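Local coordinates for protein RNA-directed RNA polymerase (Infectious pancreatic necrosis virus, PDB 3ZED) that probably copies the viral RNA genome as an RNA-dependent RNA polymerase, adding nucleotides to a growing RNA chain, and also becomes covalently attached to that RNA, at residues P576-E579 with N580-I584; G603-I606 with A607-I610; K773-N776 with L777-S780; E784-E787 with A788-I792. All coordinates share one frame; numbering follows the deposited sequence. Where two conformers were deposited one is given.

In the fold
All four contacts are local, each made by side chains and backbone a few residues apart, and they follow one another in series with no nesting or crossing. Contact 1 turns the end of strand 573-578 into helix 580-588. Contact 2, whose centre is about 23 Å from that of contact 1, forms the first turns of helix 604-621, which also packs on contact 1; both lie in the thumb domain. Beyond the chain's centre, contact 3 turns the loop between helices 757-771 and 781-789. Contact 4 ends that second helix. Contacts 3 and 4 have centres about 19 Å apart and touch where Lys-779 meets Glu-784, both in the C-terminal region.

Contact 1 of 4, residues P576-E579 with N580-I584; sequences PVLE and NERLI
Leu-578 and Leu-583 meet in a strand-to-helix junction, where the edge strand 573-578 of a three-stranded antiparallel sheet passes through Glu-579 directly into helix 580-588. The short axes of strand and helix diverge by 52°. Leu-578 turns its CB toward the helix, and with CG anti to the backbone N (chi1 -172°) it lays its branched end against the first turn. Its CD2 comes 3.7 Å from the backbone N of Leu-583 and 4.2 Å from the CB of that residue, an apolar contact. Its CG lies 3.9 Å from Arg-582 CB, the two side chains crossing at about a right angle, so that the leucine meets chiefly the aliphatic part of the arginine near CB. The extended rest of Arg-582 runs on to a weak, long ion pair with Asp-559. Glu-579 holds the turn with its backbone: its O accepts the N-H of Leu-583 at 3.0 Å, nearly straight at 161° and in the carbonyl plane. The carboxylate of Glu-579 leads away from the helix; in the conformer given, OE1 is hydrogen-bonded to Ser-564 and OE2 makes a salt bridge with Arg-519. Leu-578 and Leu-583 both also touch Val-619 of helix 604-621. The arrangement is that of a helix N-terminus with Glu-579 at the N-cap position, its main-chain carbonyl starting the i to i+4 bonding of the helix.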
loop_
_atom_site.group_PDB
_atom_site.type_symbol
_atom_site.label_atom_id
_atom_site.label_comp_id
_atom_site.label_asym_id
_atom_site.label_seq_id
_atom_site.Cartn_x
_atom_site.Cartn_y
_atom_site.Cartn_z
ATOM N N PRO B 576 -20.456 -10.286 0.154
ATOM C CA PRO B 576 -20.009 -9.101 0.882
ATOM C C PRO B 576 -20.943 -7.903 0.727
ATOM O O PRO B 576 -21.568 -7.695 -0.316
ATOM C CB PRO B 576 -18.660 -8.791 0.243
ATOM C CG PRO B 576 -18.807 -9.251 -1.179
ATOM C CD PRO B 576 -19.757 -10.419 -1.147
ATOM N N VAL B 577 -20.980 -7.091 1.771
ATOM C CA VAL B 577 -21.613 -5.786 1.791
ATOM C C VAL B 577 -20.607 -4.853 2.471
ATOM O O VAL B 577 -19.977 -5.218 3.500
ATOM C CB VAL B 577 -23.044 -5.686 2.406
ATOM C CG1 VAL B 577 -24.052 -6.496 1.610
ATOM C CG2 VAL B 577 -23.081 -6.033 3.901
ATOM N N LEU B 578 -20.433 -3.667 1.891
ATOM C CA LEU B 578 -19.502 -2.700 2.460
ATOM C C LEU B 578 -19.888 -2.407 3.894
ATOM O O LEU B 578 -21.085 -2.226 4.147
ATOM C CB LEU B 578 -19.506 -1.400 1.623
ATOM C CG LEU B 578 -18.430 -0.385 2.001
ATOM C CD1 LEU B 578 -17.010 -0.943 1.723
ATOM C CD2 LEU B 578 -18.636 0.888 1.246
ATOM N N GLU B 579 -18.902 -2.392 4.828
ATOM C CA GLU B 579 -19.140 -2.070 6.236
ATOM C C GLU B 579 -19.997 -0.806 6.314
ATOM O O GLU B 579 -19.712 0.154 5.597
ATOM C CB GLU B 579 -17.808 -1.884 6.982
ATOM C CG GLU B 579 -17.863 -2.334 8.436
ATOM C CD GLU B 579 -17.990 -3.829 8.667
ATOM O OE1 GLU B 579 -17.681 -4.608 7.739
ATOM O OE2 GLU B 579 -18.440 -4.226 9.762
ATOM N N ASN B 580 -21.078 -0.835 7.110
ATOM C CA ASN B 580 -22.064 0.250 7.237
ATOM C C ASN B 580 -21.472 1.678 7.356
ATOM O O ASN B 580 -21.898 2.560 6.602
ATOM C CB ASN B 580 -23.036 0.006 8.389
ATOM C CG ASN B 580 -24.126 1.067 8.466
ATOM O OD1 ASN B 580 -24.887 1.285 7.528
ATOM N ND2 ASN B 580 -24.134 1.846 9.526
ATOM N N GLU B 581 -20.519 1.902 8.265
ATOM C CA GLU B 581 -19.911 3.228 8.487
ATOM C C GLU B 581 -19.237 3.767 7.212
ATOM O O GLU B 581 -19.377 4.946 6.903
ATOM C CB GLU B 581 -18.901 3.160 9.639
ATOM C CG GLU B 581 -18.672 4.485 10.349
ATOM C CD GLU B 581 -17.772 4.374 11.572
ATOM O OE1 GLU B 581 -16.538 4.235 11.399
ATOM O OE2 GLU B 581 -18.307 4.404 12.706
ATOM N N ARG B 582 -18.538 2.908 6.476
ATOM C CA ARG B 582 -17.900 3.256 5.200
ATOM C C ARG B 582 -18.953 3.569 4.127
ATOM O O ARG B 582 -18.795 4.528 3.376
ATOM C CB ARG B 582 -17.011 2.098 4.708
ATOM C CG ARG B 582 -15.829 1.841 5.606
ATOM C CD ARG B 582 -14.918 0.832 4.947
ATOM N NE ARG B 582 -13.898 0.394 5.893
ATOM C CZ ARG B 582 -12.615 0.233 5.594
ATOM N NH1 ARG B 582 -12.179 0.461 4.357
ATOM N NH2 ARG B 582 -11.759 -0.175 6.523
ATOM N N LEU B 583 -20.029 2.761 4.070
ATOM C CA LEU B 583 -21.129 2.945 3.126
ATOM C C LEU B 583 -21.789 4.311 3.334
ATOM O O LEU B 583 -21.937 5.064 2.374
ATOM C CB LEU B 583 -22.167 1.810 3.296
ATOM C CG LEU B 583 -23.337 1.749 2.302
ATOM C CD1 LEU B 583 -22.862 1.314 0.899
ATOM C CD2 LEU B 583 -24.397 0.771 2.795
ATOM N N ILE B 584 -22.133 4.644 4.579
ATOM C CA ILE B 584 -22.769 5.915 4.955
ATOM C C ILE B 584 -21.832 7.102 4.656
ATOM O O ILE B 584 -22.282 8.055 4.026
ATOM C CB ILE B 584 -23.234 5.881 6.430
ATOM C CG1 ILE B 584 -24.311 4.788 6.674
ATOM C CG2 ILE B 584 -23.691 7.253 6.966
ATOM C CD1 ILE B 584 -25.731 4.955 6.004
#

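Contact 2 of 4, residues G603-I606 with A607-I610; sequences GAEI and AYQI
Glu-605 and Tyr-608 lie side by side on the first turns of helix 604-621 and point the same way, carboxylate and ring planes 45° apart. Glu-605 OE2 approaches Tyr-608 CD2 obliquely, at 3.8 Å. The glutamate reaches there because its chain, CG anti to the backbone N, folds back at chi2 (51°). Gln-609 comes to the same carboxylate from the following turn: its NE2 stands 3.6 Å from Glu-605 OE2, and the same NE2 lies at the edge of the Tyr-608 ring, in its plane. Bent at chi2, the glutamine also brings CG to 3.3 Å from Glu-605 O, packing its aliphatic part on the backbone. On its other flank, Ile-606 crosses Gln-609 at about a right angle, and Ile-606 CD1 touches Gln-609 CB at 4.1 Å. Beneath these side chains the backbone makes the regular helical pairs: Ala-607 N to Gly-603 O at 3.0 Å, Tyr-608 N to Ala-604 O at 2.9 Å, and a weak one from Gln-609 N to Glu-605 O at 3.4 Å. Gly-603, at the N-cap position, supplies the first of these acceptors. The Tyr-608 hydroxyl is hydrogen-bonded to Lys-591 O, fastening the ring to the chain that precedes the helix. Around this start, Ile-606, Gln-609 and Ile-610 pack on helix 625-645, while Ala-604 and Ala-607 rest against Phe-652 of helix 650-654.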
loop_
_atom_site.group_PDB
_atom_site.type_symbol
_atom_site.label_atom_id
_atom_site.label_comp_id
_atom_site.label_asym_id
_atom_site.label_seq_id
_atom_site.Cartn_x
_atom_site.Cartn_y
_atom_site.Cartn_z
ATOM N N GLY B 603 -19.739 14.525 -21.682
ATOM C CA GLY B 603 -20.637 13.496 -21.162
ATOM C C GLY B 603 -20.100 12.719 -19.975
ATOM O O GLY B 603 -20.840 11.937 -19.375
ATOM N N ALA B 604 -18.807 12.922 -19.626
ATOM C CA ALA B 604 -18.118 12.233 -18.534
ATOM C C ALA B 604 -18.684 12.598 -17.164
ATOM O O ALA B 604 -18.858 11.710 -16.335
ATOM C CB ALA B 604 -16.633 12.541 -18.572
ATOM N N GLU B 605 -18.994 13.883 -16.941
ATOM C CA GLU B 605 -19.496 14.386 -15.665
ATOM C C GLU B 605 -20.902 13.882 -15.382
ATOM O O GLU B 605 -21.217 13.580 -14.228
ATOM C CB GLU B 605 -19.443 15.925 -15.625
ATOM C CG GLU B 605 -19.739 16.554 -14.263
ATOM C CD GLU B 605 -18.976 16.029 -13.056
ATOM O OE1 GLU B 605 -17.732 15.883 -13.139
ATOM O OE2 GLU B 605 -19.629 15.796 -12.013
ATOM N N ILE B 606 -21.738 13.758 -16.423
ATOM C CA ILE B 606 -23.103 13.257 -16.247
ATOM C C ILE B 606 -23.077 11.709 -16.149
ATOM O O ILE B 606 -23.950 11.121 -15.503
ATOM C CB ILE B 606 -24.088 13.813 -17.322
ATOM C CG1 ILE B 606 -25.576 13.443 -17.034
ATOM C CG2 ILE B 606 -23.660 13.474 -18.748
ATOM C CD1 ILE B 606 -26.120 13.773 -15.551
ATOM N N ALA B 607 -22.049 11.069 -16.744
ATOM C CA ALA B 607 -21.846 9.624 -16.650
ATOM C C ALA B 607 -21.407 9.270 -15.223
ATOM O O ALA B 607 -21.914 8.299 -14.653
ATOM C CB ALA B 607 -20.809 9.161 -17.666
ATOM N N TYR B 608 -20.499 10.102 -14.631
ATOM C CA TYR B 608 -19.993 9.949 -13.263
ATOM C C TYR B 608 -21.166 9.965 -12.271
ATOM O O TYR B 608 -21.152 9.199 -11.313
ATOM C CB TYR B 608 -18.945 11.047 -12.907
ATOM C CG TYR B 608 -18.820 11.272 -11.413
ATOM C CD1 TYR B 608 -18.020 10.445 -10.629
ATOM C CD2 TYR B 608 -19.602 12.228 -10.766
ATOM C CE1 TYR B 608 -17.982 10.579 -9.244
ATOM C CE2 TYR B 608 -19.593 12.353 -9.381
ATOM C CZ TYR B 608 -18.776 11.534 -8.624
ATOM O OH TYR B 608 -18.763 11.673 -7.257
ATOM N N GLN B 609 -22.161 10.840 -12.502
ATOM C CA GLN B 609 -23.365 10.991 -11.680
ATOM C C GLN B 609 -24.133 9.679 -11.587
ATOM O O GLN B 609 -24.547 9.292 -10.490
ATOM C CB GLN B 609 -24.278 12.093 -12.255
ATOM C CG GLN B 609 -23.720 13.511 -12.086
ATOM C CD GLN B 609 -23.620 13.946 -10.635
ATOM O OE1 GLN B 609 -24.587 13.869 -9.857
ATOM N NE2 GLN B 609 -22.441 14.413 -10.248
ATOM N N ILE B 610 -24.293 8.980 -12.723
ATOM C CA ILE B 610 -24.958 7.674 -12.774
ATOM C C ILE B 610 -24.080 6.635 -12.038
ATOM O O ILE B 610 -24.611 5.854 -11.242
ATOM C CB ILE B 610 -25.251 7.253 -14.237
ATOM C CG1 ILE B 610 -26.257 8.240 -14.901
ATOM C CG2 ILE B 610 -25.725 5.783 -14.318
ATOM C CD1 ILE B 610 -26.202 8.308 -16.401
#

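Contact 3 of 4, residues K773-N776 with L777-S780; sequences KANN and LLKS
Leu-777 takes CG anti to the carbonyl carbon (chi1 -65°), and Asn-776 takes CG into the position between backbone N and carbonyl carbon (chi1 51°); the two side chains then run side by side, pointing the same way. Along this flank Asn-776 ND2 comes 3.7 Å from Leu-777 CD2, a van der Waals touch of amide nitrogen and methyl. Leu-777 also meets Ala-774, whose CB lies 4.0 Å from its CG, forming a small apolar patch across the turn. Asn-775 and Leu-778 cross obliquely one step further on, with Asn-775 OD1 3.5 Å from Leu-778 CD1. The backbone beneath is a tight 3-10 turn held by two i to i+3 hydrogen bonds: Leu-777 N to Ala-774 O at 3.0 Å and Leu-778 N to Asn-775 O, also at 3.0 Å. In both, the donor stands well above the carbonyl plane, a geometry set by the narrow coil. Most residues of the turn are exposed, so the contact is a surface one. It sits in the loop between helix 757-771 and helix 781-789, fixed on one side by Arg-736, which bonds to Asn-776 O and to the backbone of Leu-777, and running on to Ser-780 at the N-cap position, whose OG caps helix 781-789 with weak bonds to the backbone N of Leu-782 and of Thr-783.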
loop_
_atom_site.group_PDB
_atom_site.type_symbol
_atom_site.label_atom_id
_atom_site.label_comp_id
_atom_site.label_asym_id
_atom_site.label_seq_id
_atom_site.Cartn_x
_atom_site.Cartn_y
_atom_site.Cartn_z
ATOM N N LYS B 773 34.960 -10.903 13.050
ATOM C CA LYS B 773 35.406 -10.932 14.451
ATOM C C LYS B 773 36.037 -9.569 14.809
ATOM O O LYS B 773 36.226 -9.264 15.994
ATOM C CB LYS B 773 36.385 -12.085 14.711
ATOM N N ALA B 774 36.343 -8.746 13.772
ATOM C CA ALA B 774 36.815 -7.367 13.911
ATOM C C ALA B 774 35.569 -6.470 14.070
ATOM O O ALA B 774 34.823 -6.255 13.105
ATOM C CB ALA B 774 37.652 -6.961 12.700
ATOM N N ASN B 775 35.301 -6.012 15.311
ATOM C CA ASN B 775 34.110 -5.217 15.632
ATOM C C ASN B 775 34.121 -3.849 14.947
ATOM O O ASN B 775 33.047 -3.279 14.701
ATOM C CB ASN B 775 33.923 -5.080 17.139
ATOM C CG ASN B 775 33.265 -6.309 17.726
ATOM O OD1 ASN B 775 32.062 -6.576 17.515
ATOM N ND2 ASN B 775 34.049 -7.092 18.471
ATOM N N ASN B 776 35.329 -3.368 14.570
ATOM C CA ASN B 776 35.514 -2.125 13.822
ATOM C C ASN B 776 34.896 -2.242 12.403
ATOM O O ASN B 776 34.589 -1.217 11.799
ATOM C CB ASN B 776 36.993 -1.748 13.743
ATOM C CG ASN B 776 37.873 -2.868 13.253
ATOM O OD1 ASN B 776 38.195 -3.801 13.999
ATOM N ND2 ASN B 776 38.284 -2.798 11.992
ATOM N N LEU B 777 34.687 -3.477 11.902
ATOM C CA LEU B 777 34.081 -3.717 10.588
ATOM C C LEU B 777 32.542 -3.809 10.662
ATOM O O LEU B 777 31.892 -3.879 9.615
ATOM C CB LEU B 777 34.651 -4.993 9.933
ATOM C CG LEU B 777 36.133 -5.017 9.555
ATOM C CD1 LEU B 777 36.412 -6.207 8.645
ATOM C CD2 LEU B 777 36.588 -3.715 8.863
ATOM N N LEU B 778 31.969 -3.762 11.893
ATOM C CA LEU B 778 30.529 -3.861 12.149
ATOM C C LEU B 778 29.884 -2.490 12.423
ATOM O O LEU B 778 30.083 -1.892 13.478
ATOM C CB LEU B 778 30.242 -4.816 13.332
ATOM C CG LEU B 778 30.788 -6.255 13.289
ATOM C CD1 LEU B 778 30.321 -7.025 14.508
ATOM C CD2 LEU B 778 30.351 -6.997 12.026
ATOM N N LYS B 779 29.093 -2.010 11.462
ATOM C CA LYS B 779 28.348 -0.750 11.513
ATOM C C LYS B 779 27.243 -0.828 10.488
ATOM O O LYS B 779 27.499 -1.287 9.370
ATOM C CB LYS B 779 29.267 0.446 11.234
ATOM N N SER B 780 26.017 -0.422 10.840
ATOM C CA SER B 780 24.916 -0.490 9.877
ATOM C C SER B 780 25.091 0.520 8.734
ATOM O O SER B 780 25.163 1.732 8.956
ATOM C CB SER B 780 23.571 -0.264 10.567
ATOM O OG SER B 780 22.530 -0.045 9.630
#

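Contact 4 of 4, residues E784-E787 with A788-I792; sequences ETRE and ALETI
Glu-787 O is gripped by two groups at the C-terminal end of helix 781-789. The hydroxyl of Thr-791 donates to it through OG1 at 2.8 Å, from 35° out of the carbonyl plane, and Glu-790 N adds a weak bond at 3.3 Å. Thr-791 reaches back because its OG1 lies anti to its own carbonyl carbon (chi1 -67°), and it thus satisfies a carbonyl that the ending helix no longer pairs strongly through its backbone. One step earlier, Glu-790 N bonds to Arg-786 O at 3.1 Å, the last i to i+4 backbone bond of the helix. The side chains of these two residues slant across each other, guanidinium and carboxylate planes 29° apart: Glu-790 OE2 rests 3.3 Å from Arg-786 CG, against the aliphatic root of the arginine, while Arg-786 NE stays 5.0 Å from Glu-790 OE2. The carboxylate finds its salt bridge in Lys-465. On another flank Thr-785 and Leu-789 lie side by side, pointing the same way, and Thr-785 CG2 touches Leu-789 CD1 at 3.9 Å. Leu-789 CG also presses on the carbonyl of Thr-785, 3.2 Å from its O. Together with Ala-788, these two residues form the buried side, packing on Ile-291 of helix 283-293, and Thr-785 continues onto Val-447 and Ser-450 of helix 438-452, so the last helix of the model is wedged against two others.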
loop_
_atom_site.group_PDB
_atom_site.type_symbol
_atom_site.label_atom_id
_atom_site.label_comp_id
_atom_site.label_asym_id
_atom_site.label_seq_id
_atom_site.Cartn_x
_atom_site.Cartn_y
_atom_site.Cartn_z
ATOM N N GLU B 784 24.839 4.764 8.071
ATOM C CA GLU B 784 25.800 5.429 7.202
ATOM C C GLU B 784 25.066 6.178 6.071
ATOM O O GLU B 784 25.384 7.338 5.816
ATOM C CB GLU B 784 26.815 4.419 6.638
ATOM C CG GLU B 784 27.666 3.781 7.726
ATOM C CD GLU B 784 28.850 2.970 7.241
ATOM O OE1 GLU B 784 28.642 1.806 6.832
ATOM O OE2 GLU B 784 29.991 3.481 7.315
ATOM N N THR B 785 24.049 5.544 5.453
ATOM C CA THR B 785 23.211 6.143 4.407
ATOM C C THR B 785 22.469 7.364 4.965
ATOM O O THR B 785 22.483 8.417 4.327
ATOM C CB THR B 785 22.226 5.108 3.835
ATOM O OG1 THR B 785 22.973 3.993 3.376
ATOM C CG2 THR B 785 21.391 5.655 2.681
ATOM N N ARG B 786 21.841 7.227 6.147
ATOM C CA ARG B 786 21.081 8.307 6.779
ATOM C C ARG B 786 21.988 9.530 7.071
ATOM O O ARG B 786 21.587 10.660 6.770
ATOM C CB ARG B 786 20.391 7.804 8.052
ATOM C CG ARG B 786 19.405 8.791 8.651
ATOM C CD ARG B 786 19.644 9.031 10.118
ATOM N NE ARG B 786 19.712 7.781 10.874
ATOM C CZ ARG B 786 20.558 7.558 11.874
ATOM N NH1 ARG B 786 21.413 8.506 12.259
ATOM N NH2 ARG B 786 20.561 6.386 12.499
ATOM N N GLU B 787 23.211 9.299 7.592
ATOM C CA GLU B 787 24.214 10.343 7.871
ATOM C C GLU B 787 24.550 11.157 6.613
ATOM O O GLU B 787 24.509 12.390 6.645
ATOM C CB GLU B 787 25.509 9.713 8.419
ATOM C CG GLU B 787 25.397 9.162 9.828
ATOM C CD GLU B 787 26.599 8.416 10.379
ATOM O OE1 GLU B 787 27.571 8.165 9.628
ATOM O OE2 GLU B 787 26.510 7.985 11.549
ATOM N N ALA B 788 24.890 10.458 5.518
ATOM C CA ALA B 788 25.235 11.031 4.220
ATOM C C ALA B 788 24.046 11.787 3.611
ATOM O O ALA B 788 24.251 12.843 3.008
ATOM C CB ALA B 788 25.703 9.935 3.275
ATOM N N LEU B 789 22.809 11.266 3.784
ATOM C CA LEU B 789 21.603 11.926 3.262
ATOM C C LEU B 789 21.376 13.278 3.933
ATOM O O LEU B 789 20.922 14.212 3.260
ATOM C CB LEU B 789 20.357 11.047 3.442
ATOM C CG LEU B 789 20.243 9.843 2.523
ATOM C CD1 LEU B 789 19.199 8.863 3.031
ATOM C CD2 LEU B 789 20.023 10.258 1.060
ATOM N N GLU B 790 21.727 13.381 5.239
ATOM C CA GLU B 790 21.573 14.564 6.090
ATOM C C GLU B 790 22.867 15.393 6.236
ATOM O O GLU B 790 23.016 16.150 7.208
ATOM C CB GLU B 790 21.076 14.144 7.480
ATOM C CG GLU B 790 19.621 13.709 7.493
ATOM C CD GLU B 790 19.211 12.765 8.606
ATOM O OE1 GLU B 790 19.710 12.914 9.746
ATOM O OE2 GLU B 790 18.352 11.895 8.340
ATOM N N THR B 791 23.800 15.246 5.276
ATOM C CA THR B 791 25.061 16.005 5.238
ATOM C C THR B 791 24.842 17.327 4.462
ATOM O O THR B 791 24.149 17.326 3.438
ATOM C CB THR B 791 26.181 15.132 4.613
ATOM O OG1 THR B 791 26.458 14.048 5.494
ATOM C CG2 THR B 791 27.479 15.892 4.376
ATOM N N ILE B 792 25.460 18.435 4.948
ATOM C CA ILE B 792 25.420 19.781 4.351
ATOM C C ILE B 792 26.812 20.151 3.804
ATOM O O ILE B 792 27.796 19.455 4.061
ATOM C CB ILE B 792 24.911 20.832 5.386
ATOM C CG1 ILE B 792 23.426 20.589 5.791
ATOM C CG2 ILE B 792 25.174 22.291 4.943
ATOM C CD1 ILE B 792 22.339 20.980 4.781
#